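Local coordinates for protein GNA33 (Neisseria gonorrhoeae FA 1090, PDB 2G5D) that probably cleaves the beta-1,4-glycosidic bond between N-acetylmuramic acid and N-acetylglucosamine in peptidoglycan as a lytic transglycosylase, leaving a 1,6-anhydro bond on the muramic acid, at residues A[344-348]-A[418-422]; A[141-146]-A[221-226]; A[51-56]-A[365-369]. All blocks are in the same frame, centred on the assembly; numbering follows the deposited sequence.

Contact 1: A[344-348]-A[418-422]; sequences RHYIT and PEYRP
His345 and Arg421 bring the two loop segments together in opposite directions, their CA atoms 4.6 Å apart, and one backbone bond joins them: Arg421 N donates to His345 O at 2.8 Å. The same two residues are tied again by the imidazole, whose ND1 gives a nearly straight bond (178°) to Arg421 O at 2.9 Å. That carbonyl oxygen lies exactly in the ring plane, at the ring's edge. At the other end of Arg421 the side chain runs extended from CG to NE and hands NH1 to Thr348 OG1 at 3.0 Å, with the hydroxyl close to the guanidinium plane. One face of the guanidinium lies over Glu419 CB.

Segment 344-348 lies in the loop between strands 339-342 and 352-358 of the 3D domain, a family of the double-psi beta-barrel clan, and 418-422 is the chain's tail, ending in the Pro422 carboxylate. Beside the backbone bond, Tyr346 and Tyr420 lie side by side and point the same way; their rings, 27° from parallel, barely overlap, and the closest carbons are Tyr346 CE2 and Tyr420 CD2 at 3.5 Å. Tyr346 OH bonds onward to Gly38 O. Three waters bridge the segments: one accepts from Arg421 NH1 and lies within bonding distance of Arg344 O and Glu419 O, another joins Glu419 N, Tyr346 O and Thr348 OG1, and a third sits between Thr348 OG1 and Arg421 NH2.

Contact 2: A[141-146]-A[221-226]; sequences YGIPDD and LDGKAP
Tyr141 and Leu221 form the dense side of this contact: the CD1 methyl of Leu221 sits over one face of the phenol ring, 3.8 Å from the centroid and 14° off the ring normal, a CH-pi contact. Leu221 CG, anti to its carbonyl carbon (chi1 -62°), is carried to that ring, while CD2 meets Pro144 CG only loosely, at 4.3 Å. Ala225 CB fills the angle between Tyr141 CD2, 3.7 Å away, and Pro144. Tyr210, Ile216 and Phe314 pack around this apolar cluster, and a water joins Tyr141 OH to Leu221 N.

Two backbone bonds lie either side of the Pro144 and Ala225 contact, Gly142 N to Pro226 O at 2.8 Å and Asp145 N to Lys224 O at 2.7 Å. Both segments belong to the insert domain of the MltA family: 141-146 leaves strand 138-141, while 221-226 opens with a type II beta turn, Leu221 to Lys224, and leads into strand 227-231, the antiparallel partner of 138-141.

Lys224, extended beyond CG, is also well held: NZ meets the syn side of Asp146 OD2 in a salt bridge of 3.2 Å. Each group has a further partner, His211 NE2 for the amine and Tyr210 OH for Asp146 OD1. The solvent side lies with exposed Asp222 and Gly223 of the turn and, away from the salt bridge, with Asp145 and the Pro226 ring, which slide past each other in opposite directions.

Contact 3: A[51-56]-A[365-369]; sequences PHWAAQ and ALNRL
Gln56 lies over the face of strand 365-369 from which Asn367 and Leu369 project, in a loop that bends through a type I beta turn, Trp53 to Gln56, and the two backbones stay apart, with the CA atoms of His52 and Asn367 still 6.4 Å from each other. The glutamine amide reaches across the gap and bridges two backbone groups of the strand from above: NE2 donates to Asn367 O at 2.8 Å and OE1 accepts from Leu369 N at 3.1 Å. In both bonds the donor stands well above the plane of the carbonyl it approaches. NE2 also donates to His52 O at 3.1 Å; the N-H points almost straight at it (172°) in the amide's own plane, but here too the nitrogen stands above the plane of the acceptor carbonyl. A bend at chi2 turns the chain back toward its own loop, so that one amide nitrogen grips both His52 O and the strand, and these three bonds fix which way round the buried amide lies.

The strand belongs to the 3D domain, part of a barrel of the double-psi clan, while the loop leads from strand 40-44 into helix 58-72; the glutamine therefore fastens the entry to that helix onto the barrel. Leu369 O carries the link further by accepting a bond from Ser61 OG on the helix.

On the outer side, Asn367 reaches under His52. Its ND2 lies over one face of the imidazole, whose plane is 70° from that of the amide, and the nearest ring atom is ND1, 3.0 Å from ND2. Pro51 crosses Asn367 at about a right angle. Farther inside, the indole of Trp53 touches the strand lightly, CZ3 to Leu369 CD2 at 4.4 Å, while its NE1 bonds to Glu100 on helix 92-102.

In the fold
Starting at the N terminus, the chain first passes 51-56, whose partner strand comes more than 300 residues later, so contact 3 closes the widest loop and joins the early helical region to the barrel. Inside that loop lies contact 2, which ties the ends of an excursion of 74 residues within the insert domain; the centres of these two contacts are 47 Å apart, on opposite sides of the chain's centre. Contact 1 opens at 344-348, after contact 2 has closed and before 365-369 is reached, and holds the C-terminal tail to the loop between strands 339-342 and 352-358 of the 3D domain. Contacts 1 and 3 therefore cross along the chain, their nearest atoms about 11 Å apart.

Contact 1: A[344-348]-A[418-422]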
loop_
_atom_site.group_PDB
_atom_site.type_symbol
_atom_site.label_atom_id
_atom_site.label_comp_id
_atom_site.label_asym_id
_atom_site.label_seq_id
_atom_site.Cartn_x
_atom_site.Cartn_y
_atom_site.Cartn_z
ATOM N N ARG A 344 -2.115 1.274 -11.870
ATOM C CA ARG A 344 -3.464 1.420 -12.428
ATOM C C ARG A 344 -3.536 1.965 -13.854
ATOM O O ARG A 344 -4.606 1.980 -14.461
ATOM C CB ARG A 344 -4.307 2.297 -11.523
ATOM C CG ARG A 344 -4.774 1.610 -10.266
ATOM C CD ARG A 344 -5.703 2.535 -9.513
ATOM N NE ARG A 344 -7.023 2.518 -10.139
ATOM C CZ ARG A 344 -8.088 3.151 -9.664
ATOM N NH1 ARG A 344 -7.995 3.863 -8.549
ATOM N NH2 ARG A 344 -9.251 3.056 -10.304
ATOM N N HIS A 345 -2.412 2.438 -14.377
ATOM C CA HIS A 345 -2.302 2.736 -15.794
ATOM C C HIS A 345 -2.528 1.481 -16.596
ATOM O O HIS A 345 -2.947 1.550 -17.753
ATOM C CB HIS A 345 -0.911 3.271 -16.134
ATOM C CG HIS A 345 -0.657 4.669 -15.661
ATOM N ND1 HIS A 345 -1.547 5.696 -15.870
ATOM C CD2 HIS A 345 0.414 5.219 -15.038
ATOM C CE1 HIS A 345 -1.050 6.818 -15.375
ATOM N NE2 HIS A 345 0.140 6.556 -14.866
ATOM N N TYR A 346 -2.221 0.339 -15.969
ATOM C CA TYR A 346 -2.110 -0.942 -16.659
ATOM C C TYR A 346 -3.060 -2.025 -16.133
ATOM O O TYR A 346 -3.608 -2.805 -16.929
ATOM C CB TYR A 346 -0.642 -1.413 -16.681
ATOM C CG TYR A 346 0.251 -0.493 -17.515
ATOM C CD1 TYR A 346 1.193 0.337 -16.910
ATOM C CD2 TYR A 346 0.101 -0.403 -18.906
ATOM C CE1 TYR A 346 1.991 1.212 -17.669
ATOM C CE2 TYR A 346 0.891 0.462 -19.674
ATOM C CZ TYR A 346 1.839 1.260 -19.048
ATOM O OH TYR A 346 2.634 2.111 -19.789
ATOM N N ILE A 347 -3.264 -2.061 -14.813
ATOM C CA ILE A 347 -4.079 -3.102 -14.161
ATOM C C ILE A 347 -5.375 -2.506 -13.639
ATOM O O ILE A 347 -5.367 -1.447 -13.014
ATOM C CB ILE A 347 -3.335 -3.818 -12.961
ATOM C CG1 ILE A 347 -1.948 -4.347 -13.384
ATOM C CG2 ILE A 347 -4.228 -4.917 -12.322
ATOM C CD1 ILE A 347 -1.932 -5.222 -14.632
ATOM N N THR A 348 -6.483 -3.189 -13.933
ATOM C CA THR A 348 -7.798 -2.769 -13.474
ATOM C C THR A 348 -7.863 -3.051 -11.967
ATOM O O THR A 348 -7.534 -4.152 -11.526
ATOM C CB THR A 348 -8.922 -3.494 -14.261
ATOM O OG1 THR A 348 -8.764 -3.221 -15.663
ATOM C CG2 THR A 348 -10.292 -2.992 -13.822
ATOM N N PRO A 418 -8.996 -5.505 -20.853
ATOM C CA PRO A 418 -8.076 -4.665 -20.125
ATOM C C PRO A 418 -7.945 -3.324 -20.860
ATOM O O PRO A 418 -8.318 -3.191 -22.031
ATOM C CB PRO A 418 -6.783 -5.463 -20.160
ATOM C CG PRO A 418 -6.885 -6.283 -21.381
ATOM C CD PRO A 418 -8.309 -6.609 -21.544
ATOM N N GLU A 419 -7.447 -2.319 -20.173
ATOM C CA GLU A 419 -7.381 -1.027 -20.789
ATOM C C GLU A 419 -6.208 -0.278 -20.206
ATOM O O GLU A 419 -5.984 -0.288 -18.997
ATOM C CB GLU A 419 -8.687 -0.273 -20.533
ATOM C CG GLU A 419 -8.755 1.086 -21.141
ATOM C CD GLU A 419 -10.016 1.829 -20.722
ATOM O OE1 GLU A 419 -10.923 1.185 -20.148
ATOM O OE2 GLU A 419 -10.080 3.054 -20.960
ATOM N N TYR A 420 -5.457 0.356 -21.094
ATOM C CA TYR A 420 -4.458 1.309 -20.698
ATOM C C TYR A 420 -5.194 2.594 -20.322
ATOM O O TYR A 420 -6.012 3.119 -21.099
ATOM C CB TYR A 420 -3.446 1.509 -21.827
ATOM C CG TYR A 420 -2.503 2.679 -21.630
ATOM C CD1 TYR A 420 -2.466 3.736 -22.549
ATOM C CD2 TYR A 420 -1.660 2.738 -20.520
ATOM C CE1 TYR A 420 -1.600 4.814 -22.370
ATOM C CE2 TYR A 420 -0.803 3.794 -20.330
ATOM C CZ TYR A 420 -0.776 4.830 -21.256
ATOM O OH TYR A 420 0.087 5.869 -21.047
ATOM N N ARG A 421 -4.916 3.079 -19.119
ATOM C CA ARG A 421 -5.615 4.206 -18.552
ATOM C C ARG A 421 -4.615 5.318 -18.250
ATOM O O ARG A 421 -4.092 5.401 -17.132
ATOM C CB ARG A 421 -6.381 3.773 -17.294
ATOM C CG ARG A 421 -7.515 2.790 -17.602
ATOM C CD ARG A 421 -8.413 2.530 -16.399
ATOM N NE ARG A 421 -9.550 1.665 -16.733
ATOM C CZ ARG A 421 -9.566 0.342 -16.629
ATOM N NH1 ARG A 421 -8.496 -0.321 -16.194
ATOM N NH2 ARG A 421 -10.665 -0.320 -16.967
ATOM N N PRO A 422 -4.352 6.188 -19.250
ATOM C CA PRO A 422 -3.343 7.244 -19.129
ATOM C C PRO A 422 -3.667 8.242 -18.020
ATOM O O PRO A 422 -4.743 8.215 -17.408
ATOM C CB PRO A 422 -3.386 7.929 -20.498
ATOM C CG PRO A 422 -4.730 7.611 -21.055
ATOM C CD PRO A 422 -5.024 6.225 -20.565
ATOM O OXT PRO A 422 -2.843 9.102 -17.701
HETATM O O HOH W 1 -5.706 -0.165 -16.302
HETATM O O HOH W 2 -6.479 -3.178 -17.515
HETATM O O HOH W 3 -10.731 -3.466 -17.409
#

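Contact 2: A[141-146]-A[221-226]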
loop_
_atom_site.group_PDB
_atom_site.type_symbol
_atom_site.label_atom_id
_atom_site.label_comp_id
_atom_site.label_asym_id
_atom_site.label_seq_id
_atom_site.Cartn_x
_atom_site.Cartn_y
_atom_site.Cartn_z
ATOM N N TYR A 141 0.394 9.991 16.381
ATOM C CA TYR A 141 -0.610 11.031 16.228
ATOM C C TYR A 141 -1.620 10.728 15.127
ATOM O O TYR A 141 -1.267 10.211 14.064
ATOM C CB TYR A 141 0.044 12.375 15.901
ATOM C CG TYR A 141 0.997 12.909 16.932
ATOM C CD1 TYR A 141 2.367 12.778 16.753
ATOM C CD2 TYR A 141 0.533 13.607 18.057
ATOM C CE1 TYR A 141 3.262 13.284 17.680
ATOM C CE2 TYR A 141 1.421 14.134 18.993
ATOM C CZ TYR A 141 2.781 13.970 18.799
ATOM O OH TYR A 141 3.675 14.462 19.709
ATOM N N GLY A 142 -2.875 11.071 15.396
ATOM C CA GLY A 142 -3.892 11.152 14.365
ATOM C C GLY A 142 -3.862 12.524 13.728
ATOM O O GLY A 142 -2.952 13.313 13.994
ATOM N N ILE A 143 -4.844 12.809 12.878
ATOM C CA ILE A 143 -4.952 14.123 12.235
ATOM C C ILE A 143 -5.042 15.265 13.273
ATOM O O ILE A 143 -5.972 15.302 14.086
ATOM C CB ILE A 143 -6.127 14.178 11.219
ATOM C CG1 ILE A 143 -5.862 13.218 10.053
ATOM C CG2 ILE A 143 -6.337 15.608 10.704
ATOM C CD1 ILE A 143 -7.113 12.776 9.309
ATOM N N PRO A 144 -4.062 16.188 13.250
ATOM C CA PRO A 144 -4.008 17.320 14.182
ATOM C C PRO A 144 -5.253 18.213 14.159
ATOM O O PRO A 144 -5.994 18.229 13.175
ATOM C CB PRO A 144 -2.783 18.102 13.709
ATOM C CG PRO A 144 -1.957 17.114 13.000
ATOM C CD PRO A 144 -2.916 16.193 12.328
ATOM N N ASP A 145 -5.468 18.944 15.250
ATOM C CA ASP A 145 -6.607 19.853 15.393
ATOM C C ASP A 145 -6.595 21.025 14.405
ATOM O O ASP A 145 -7.637 21.618 14.132
ATOM C CB ASP A 145 -6.643 20.410 16.815
ATOM C CG ASP A 145 -6.787 19.333 17.869
ATOM O OD1 ASP A 145 -7.006 18.150 17.505
ATOM O OD2 ASP A 145 -6.689 19.681 19.069
ATOM N N ASP A 146 -5.420 21.366 13.886
ATOM C CA ASP A 146 -5.265 22.524 13.002
ATOM C C ASP A 146 -4.774 22.126 11.607
ATOM O O ASP A 146 -4.325 22.964 10.827
ATOM C CB ASP A 146 -4.294 23.535 13.626
ATOM C CG ASP A 146 -2.871 22.992 13.747
ATOM O OD1 ASP A 146 -2.697 21.767 13.951
ATOM O OD2 ASP A 146 -1.923 23.798 13.636
ATOM N N LEU A 221 3.630 19.251 17.948
ATOM C CA LEU A 221 2.232 18.843 18.030
ATOM C C LEU A 221 1.726 18.706 19.466
ATOM O O LEU A 221 0.609 18.247 19.687
ATOM C CB LEU A 221 1.986 17.537 17.245
ATOM C CG LEU A 221 2.241 17.509 15.733
ATOM C CD1 LEU A 221 1.856 16.159 15.181
ATOM C CD2 LEU A 221 1.502 18.598 14.994
ATOM N N ASP A 222 2.543 19.100 20.439
ATOM C CA ASP A 222 2.136 19.062 21.836
ATOM C C ASP A 222 0.876 19.878 22.067
ATOM O O ASP A 222 0.861 21.095 21.856
ATOM C CB ASP A 222 3.256 19.556 22.753
ATOM C CG ASP A 222 4.336 18.512 22.981
ATOM O OD1 ASP A 222 4.134 17.337 22.604
ATOM O OD2 ASP A 222 5.392 18.870 23.547
ATOM N N GLY A 223 -0.185 19.179 22.474
ATOM C CA GLY A 223 -1.455 19.796 22.844
ATOM C C GLY A 223 -2.462 20.021 21.727
ATOM O O GLY A 223 -3.528 20.581 21.972
ATOM N N LYS A 224 -2.149 19.596 20.503
ATOM C CA LYS A 224 -3.013 19.921 19.357
ATOM C C LYS A 224 -3.210 18.781 18.344
ATOM O O LYS A 224 -3.504 19.023 17.168
ATOM C CB LYS A 224 -2.534 21.204 18.655
ATOM C CG LYS A 224 -1.148 21.114 18.016
ATOM C CD LYS A 224 -0.863 22.339 17.182
ATOM C CE LYS A 224 0.240 22.058 16.181
ATOM N NZ LYS A 224 0.612 23.305 15.456
ATOM N N ALA A 225 -3.043 17.545 18.804
ATOM C CA ALA A 225 -3.303 16.372 17.978
ATOM C C ALA A 225 -3.679 15.187 18.859
ATOM O O ALA A 225 -3.076 14.993 19.919
ATOM C CB ALA A 225 -2.093 16.035 17.117
ATOM N N PRO A 226 -4.684 14.393 18.429
ATOM C CA PRO A 226 -5.001 13.155 19.154
ATOM C C PRO A 226 -3.831 12.178 19.081
ATOM O O PRO A 226 -3.170 12.084 18.042
ATOM C CB PRO A 226 -6.217 12.599 18.404
ATOM C CG PRO A 226 -6.182 13.234 17.068
ATOM C CD PRO A 226 -5.563 14.590 17.262
HETATM O O HOH W 4 4.904 16.707 18.463
#

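Contact 3: A[51-56]-A[365-369]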
loop_
_atom_site.group_PDB
_atom_site.type_symbol
_atom_site.label_atom_id
_atom_site.label_comp_id
_atom_site.label_asym_id
_atom_site.label_seq_id
_atom_site.Cartn_x
_atom_site.Cartn_y
_atom_site.Cartn_z
ATOM N N PRO A 51 1.192 -21.243 -14.671
ATOM C CA PRO A 51 1.899 -22.355 -14.051
ATOM C C PRO A 51 1.325 -22.658 -12.658
ATOM O O PRO A 51 1.058 -21.738 -11.904
ATOM C CB PRO A 51 3.351 -21.870 -13.985
ATOM C CG PRO A 51 3.280 -20.364 -14.022
ATOM C CD PRO A 51 2.018 -20.021 -14.789
ATOM N N HIS A 52 1.100 -23.938 -12.362
ATOM C CA HIS A 52 0.511 -24.369 -11.084
ATOM C C HIS A 52 -0.907 -23.864 -10.821
ATOM O O HIS A 52 -1.381 -23.905 -9.686
ATOM C CB HIS A 52 1.418 -24.019 -9.906
ATOM C CG HIS A 52 2.749 -24.690 -9.955
ATOM N ND1 HIS A 52 3.749 -24.417 -9.047
ATOM C CD2 HIS A 52 3.254 -25.613 -10.812
ATOM C CE1 HIS A 52 4.811 -25.150 -9.336
ATOM N NE2 HIS A 52 4.541 -25.872 -10.413
ATOM N N TRP A 53 -1.584 -23.441 -11.879
ATOM C CA TRP A 53 -3.001 -23.121 -11.839
ATOM C C TRP A 53 -3.817 -24.193 -11.105
ATOM O O TRP A 53 -4.587 -23.876 -10.205
ATOM C CB TRP A 53 -3.557 -22.991 -13.255
ATOM C CG TRP A 53 -5.021 -22.745 -13.227
ATOM C CD1 TRP A 53 -6.028 -23.660 -13.412
ATOM C CD2 TRP A 53 -5.659 -21.492 -12.944
ATOM N NE1 TRP A 53 -7.262 -23.031 -13.272
ATOM C CE2 TRP A 53 -7.054 -21.707 -12.989
ATOM C CE3 TRP A 53 -5.180 -20.196 -12.690
ATOM C CZ2 TRP A 53 -7.977 -20.673 -12.767
ATOM C CZ3 TRP A 53 -6.093 -19.170 -12.459
ATOM C CH2 TRP A 53 -7.473 -19.416 -12.511
ATOM N N ALA A 54 -3.659 -25.444 -11.521
ATOM C CA ALA A 54 -4.384 -26.598 -10.946
ATOM C C ALA A 54 -4.274 -26.703 -9.432
ATOM O O ALA A 54 -5.281 -26.995 -8.755
ATOM C CB ALA A 54 -3.883 -27.905 -11.592
ATOM N N ALA A 55 -3.059 -26.461 -8.915
ATOM C CA ALA A 55 -2.714 -26.631 -7.499
ATOM C C ALA A 55 -2.918 -25.397 -6.576
ATOM O O ALA A 55 -2.559 -25.424 -5.392
ATOM C CB ALA A 55 -1.286 -27.187 -7.370
ATOM N N GLN A 56 -3.516 -24.338 -7.105
ATOM C CA GLN A 56 -3.830 -23.157 -6.294
ATOM C C GLN A 56 -4.763 -23.411 -5.107
ATOM O O GLN A 56 -5.692 -24.197 -5.184
ATOM C CB GLN A 56 -4.448 -22.048 -7.136
ATOM C CG GLN A 56 -3.500 -21.378 -8.133
ATOM C CD GLN A 56 -2.256 -20.868 -7.456
ATOM O OE1 GLN A 56 -2.322 -19.934 -6.653
ATOM N NE2 GLN A 56 -1.115 -21.502 -7.741
ATOM N N ALA A 365 9.606 -21.849 -6.819
ATOM C CA ALA A 365 8.510 -21.261 -7.587
ATOM C C ALA A 365 7.375 -20.775 -6.681
ATOM O O ALA A 365 6.866 -21.534 -5.837
ATOM C CB ALA A 365 7.989 -22.259 -8.643
ATOM N N LEU A 366 7.003 -19.506 -6.865
ATOM C CA LEU A 366 5.949 -18.878 -6.094
ATOM C C LEU A 366 4.878 -18.450 -7.102
ATOM O O LEU A 366 5.024 -17.415 -7.714
ATOM C CB LEU A 366 6.489 -17.640 -5.366
ATOM C CG LEU A 366 5.887 -17.142 -4.048
ATOM C CD1 LEU A 366 5.552 -15.660 -4.163
ATOM C CD2 LEU A 366 4.685 -17.949 -3.545
ATOM N N ASN A 367 3.852 -19.284 -7.284
ATOM C CA ASN A 367 2.758 -19.048 -8.265
ATOM C C ASN A 367 1.425 -18.927 -7.537
ATOM O O ASN A 367 0.984 -19.856 -6.841
ATOM C CB ASN A 367 2.668 -20.170 -9.333
ATOM C CG ASN A 367 3.996 -20.442 -10.053
ATOM O OD1 ASN A 367 4.702 -19.537 -10.458
ATOM N ND2 ASN A 367 4.312 -21.710 -10.226
ATOM N N ARG A 368 0.777 -17.773 -7.674
ATOM C CA ARG A 368 -0.317 -17.414 -6.807
ATOM C C ARG A 368 -1.367 -16.612 -7.544
ATOM O O ARG A 368 -1.031 -15.664 -8.233
ATOM C CB ARG A 368 0.219 -16.551 -5.640
ATOM C CG ARG A 368 1.070 -17.304 -4.605
ATOM C CD ARG A 368 0.214 -17.702 -3.408
ATOM N NE ARG A 368 0.863 -18.745 -2.624
ATOM C CZ ARG A 368 1.641 -18.545 -1.558
ATOM N NH1 ARG A 368 1.907 -17.312 -1.100
ATOM N NH2 ARG A 368 2.178 -19.609 -0.946
ATOM N N LEU A 369 -2.634 -16.983 -7.394
ATOM C CA LEU A 369 -3.714 -16.075 -7.790
ATOM C C LEU A 369 -4.002 -15.111 -6.657
ATOM O O LEU A 369 -4.712 -15.456 -5.697
ATOM C CB LEU A 369 -4.997 -16.817 -8.189
ATOM C CG LEU A 369 -6.098 -15.892 -8.731
ATOM C CD1 LEU A 369 -5.606 -15.186 -9.988
ATOM C CD2 LEU A 369 -7.340 -16.722 -9.024
#